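Photosystem II assembly protein Ycf48 (Thermosynechococcus elongatus, PDB 5OJ5) probably assists early assembly of photosystem II and replacement of photodamaged D1, binding the C-terminal extension of D1 through a seven-bladed beta-propeller. Local coordinates at residues V72-T77 against S98-F102. Where two conformers were deposited one is given. Residue numbers count along the deposited sequence, not the author numbering.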
ATOM      1  N   VAL A  72      -6.804   7.692  -4.944  1.00  8.83           N
ATOM      2  CA  VAL A  72      -7.824   6.946  -5.660  1.00  8.96           C
ATOM      3  C   VAL A  72      -8.487   5.958  -4.712  1.00  9.16           C
ATOM      4  O   VAL A  72      -7.891   5.520  -3.715  1.00  9.70           O
ATOM      5  CB  VAL A  72      -7.273   6.186  -6.892  1.00  9.38           C
ATOM      6  CG1 VAL A  72      -6.639   7.142  -7.869  1.00 10.68           C
ATOM      7  CG2 VAL A  72      -6.281   5.090  -6.486  1.00  9.65           C
ATOM      8  N   GLY A  73      -9.706   5.530  -5.065  1.00  9.29           N
ATOM      9  CA  GLY A  73     -10.348   4.482  -4.289  1.00 10.56           C
ATOM     10  C   GLY A  73     -11.589   3.946  -4.929  1.00 10.62           C
ATOM     11  O   GLY A  73     -11.762   3.933  -6.155  1.00 11.55           O
ATOM     12  N   VAL A  74     -12.489   3.511  -4.044  0.53 11.83           N
ATOM     13  CA  VAL A  74     -13.730   2.830  -4.409  0.53 14.09           C
ATOM     14  C   VAL A  74     -14.669   3.803  -5.114  0.53 13.37           C
ATOM     15  O   VAL A  74     -14.607   5.016  -4.894  0.53 14.06           O
ATOM     16  CB  VAL A  74     -14.325   2.259  -3.101  0.53 17.21           C
ATOM     17  CG1 VAL A  74     -15.707   1.688  -3.271  0.53 19.14           C
ATOM     18  CG2 VAL A  74     -13.400   1.159  -2.553  0.53 19.37           C
ATOM     19  N   ASN A  75     -15.557   3.262  -5.972  1.00 15.03           N
ATOM     20  CA  ASN A  75     -16.529   4.066  -6.705  1.00 17.55           C
ATOM     21  C   ASN A  75     -15.873   5.125  -7.561  1.00 15.44           C
ATOM     22  O   ASN A  75     -16.335   6.267  -7.638  1.00 16.70           O
ATOM     23  CB  ASN A  75     -17.574   4.627  -5.773  1.00 21.27           C
ATOM     24  CG  ASN A  75     -18.366   3.537  -5.093  1.00 28.75           C
ATOM     25  OD1 ASN A  75     -18.817   3.728  -3.978  1.00 33.63           O
ATOM     26  ND2 ASN A  75     -18.521   2.365  -5.752  1.00 30.24           N
ATOM     27  N   ALA A  76     -14.777   4.722  -8.207  1.00 14.06           N
ATOM     28  CA  ALA A  76     -14.069   5.584  -9.149  1.00 13.70           C
ATOM     29  C   ALA A  76     -13.648   6.877  -8.493  1.00 12.45           C
ATOM     30  O   ALA A  76     -13.561   7.907  -9.155  1.00 14.68           O
ATOM     31  CB  ALA A  76     -14.868   5.791 -10.445  1.00 16.38           C
ATOM     32  N   THR A  77     -13.322   6.815  -7.206  1.00 11.32           N
ATOM     33  CA  THR A  77     -12.900   8.029  -6.503  1.00 11.93           C
ATOM     34  C   THR A  77     -11.510   8.456  -6.926  1.00 10.23           C
ATOM     35  O   THR A  77     -10.576   7.650  -6.940  1.00 10.21           O
ATOM     36  CB  THR A  77     -12.953   7.831  -4.984  1.00 13.16           C
ATOM     37  OG1 THR A  77     -14.327   7.644  -4.624  1.00 15.19           O
ATOM     38  CG2 THR A  77     -12.401   9.021  -4.211  1.00 15.84           C
ATOM     39  N   SER A  98     -19.418   4.227 -12.702  1.00 18.61           N
ATOM     40  CA  SER A  98     -18.578   4.589 -11.568  1.00 18.01           C
ATOM     41  C   SER A  98     -18.377   3.455 -10.584  1.00 17.99           C
ATOM     42  O   SER A  98     -17.949   3.708  -9.459  1.00 23.68           O
ATOM     43  CB  SER A  98     -19.137   5.778 -10.813  1.00 19.00           C
ATOM     44  OG  SER A  98     -20.416   5.457 -10.297  1.00 21.94           O
ATOM     45  N   ASP A  99     -18.655   2.220 -10.967  1.00 18.19           N
ATOM     46  CA  ASP A  99     -18.461   1.107 -10.047  1.00 20.18           C
ATOM     47  C   ASP A  99     -17.007   0.637  -9.931  1.00 20.62           C
ATOM     48  O   ASP A  99     -16.670  -0.190  -9.062  1.00 22.34           O
ATOM     49  CB  ASP A  99     -19.449  -0.013 -10.374  1.00 25.48           C
ATOM     50  CG  ASP A  99     -20.864   0.405 -10.132  1.00 31.22           C
ATOM     51  OD1 ASP A  99     -21.121   1.020  -9.077  1.00 33.20           O
ATOM     52  OD2 ASP A  99     -21.718   0.159 -10.999  1.00 36.07           O
ATOM     53  N   TYR A 100     -16.084   1.231 -10.659  1.00 17.08           N
ATOM     54  CA  TYR A 100     -14.691   0.803 -10.639  1.00 15.55           C
ATOM     55  C   TYR A 100     -14.060   0.981  -9.268  1.00 13.43           C
ATOM     56  O   TYR A 100     -14.236   1.999  -8.597  1.00 16.60           O
ATOM     57  CB  TYR A 100     -13.895   1.623 -11.640  1.00 16.04           C
ATOM     58  CG  TYR A 100     -14.331   1.425 -13.078  1.00 15.33           C
ATOM     59  CD1 TYR A 100     -13.924   0.290 -13.754  1.00 15.11           C
ATOM     60  CD2 TYR A 100     -15.085   2.375 -13.757  1.00 16.80           C
ATOM     61  CE1 TYR A 100     -14.267   0.083 -15.111  1.00 15.58           C
ATOM     62  CE2 TYR A 100     -15.421   2.179 -15.100  1.00 17.19           C
ATOM     63  CZ  TYR A 100     -15.005   1.028 -15.772  1.00 16.45           C
ATOM     64  OH  TYR A 100     -15.322   0.768 -17.077  1.00 19.91           O
ATOM     65  N   ARG A 101     -13.326  -0.027  -8.858  1.00 13.75           N
ATOM     66  CA  ARG A 101     -12.472   0.054  -7.682  1.00 13.00           C
ATOM     67  C   ARG A 101     -11.100   0.438  -8.194  1.00 11.86           C
ATOM     68  O   ARG A 101     -10.425  -0.383  -8.822  1.00 14.31           O
ATOM     69  CB  ARG A 101     -12.457  -1.312  -7.024  1.00 15.69           C
ATOM     70  CG  ARG A 101     -11.599  -1.396  -5.819  1.00 17.15           C
ATOM     71  CD  ARG A 101     -11.520  -2.861  -5.361  1.00 19.32           C
ATOM     72  NE  ARG A 101     -10.610  -3.048  -4.245  1.00 22.06           N
ATOM     73  CZ  ARG A 101     -10.924  -2.887  -2.960  1.00 23.28           C
ATOM     74  NH1 ARG A 101     -12.168  -2.576  -2.564  1.00 23.47           N
ATOM     75  NH2 ARG A 101      -9.985  -3.086  -2.044  1.00 25.47           N
ATOM     76  N   PHE A 102     -10.671   1.698  -7.967  1.00 11.10           N
ATOM     77  CA  PHE A 102      -9.337   2.119  -8.370  1.00 11.24           C
ATOM     78  C   PHE A 102      -8.370   1.663  -7.294  1.00 11.38           C
ATOM     79  O   PHE A 102      -8.361   2.204  -6.187  1.00 12.79           O
ATOM     80  CB  PHE A 102      -9.263   3.630  -8.558  1.00 11.65           C
ATOM     81  CG  PHE A 102     -10.024   4.193  -9.735  1.00 10.85           C
ATOM     82  CD1 PHE A 102     -10.354   3.478 -10.861  1.00 14.36           C
ATOM     83  CD2 PHE A 102     -10.348   5.543  -9.720  1.00 13.79           C
ATOM     84  CE1 PHE A 102     -11.019   4.092 -11.924  1.00 15.31           C
ATOM     85  CE2 PHE A 102     -10.952   6.149 -10.785  1.00 14.67           C
ATOM     86  CZ  PHE A 102     -11.317   5.400 -11.876  1.00 14.00           C
TER
HETATM   87  O   HOH W   1     -15.931   0.370  -6.386  1.00 27.84           O
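Residues 73-77 form the hairpin turn between strands 69-73 and 77-81 of one propeller blade, and 98-102 leads into strand 101-108, the first strand of the next blade. Within the turn Gly73 N donates to Thr77 O (3.0 Å) and Thr77 N to Val74 O (3.2 Å); Asn75 and Ala76 both lie in the left-handed region (phi/psi 58/41° and 57/33°), and in this turn the N-H of Ala76 faces Tyr100 O and that of Asn75 faces water 1. Two direct hydrogen bonds join the backbones: Phe102 N to Gly73 O (3.1 Å, 155° at the hydrogen) and Ala76 N to Tyr100 O (2.8 Å, 150°). Asn75 N lies 3.2 Å from Tyr100 O at too poor an angle to bond; it donates instead to water 1 (2.9 Å), which in turn donates to Asp99 O (2.8 Å). Asn75 CA also makes a CA-H...O contact with Ser98 O at 3.1 Å.

Phe102 supplies the largest covered area. Ala76 CA sits over its ring face, 3.9 Å from the centroid and 24° off the normal, a CH-pi contact, while Thr77 O meets the ring edge, 3.5 Å from Phe102 CD2. Val72 CB packs 3.6 Å from Phe102 CB; Ile114 of strand 111-117 touches both side chains. Tyr100 directs its hydroxyl elsewhere, to Asp96.

Because both direct bonds and the water bridge use main-chain atoms, the polar part of this joint between adjacent blades depends on backbone course more than on side-chain identity, while Phe102 dominates the apolar part; the segments share no salt bridge.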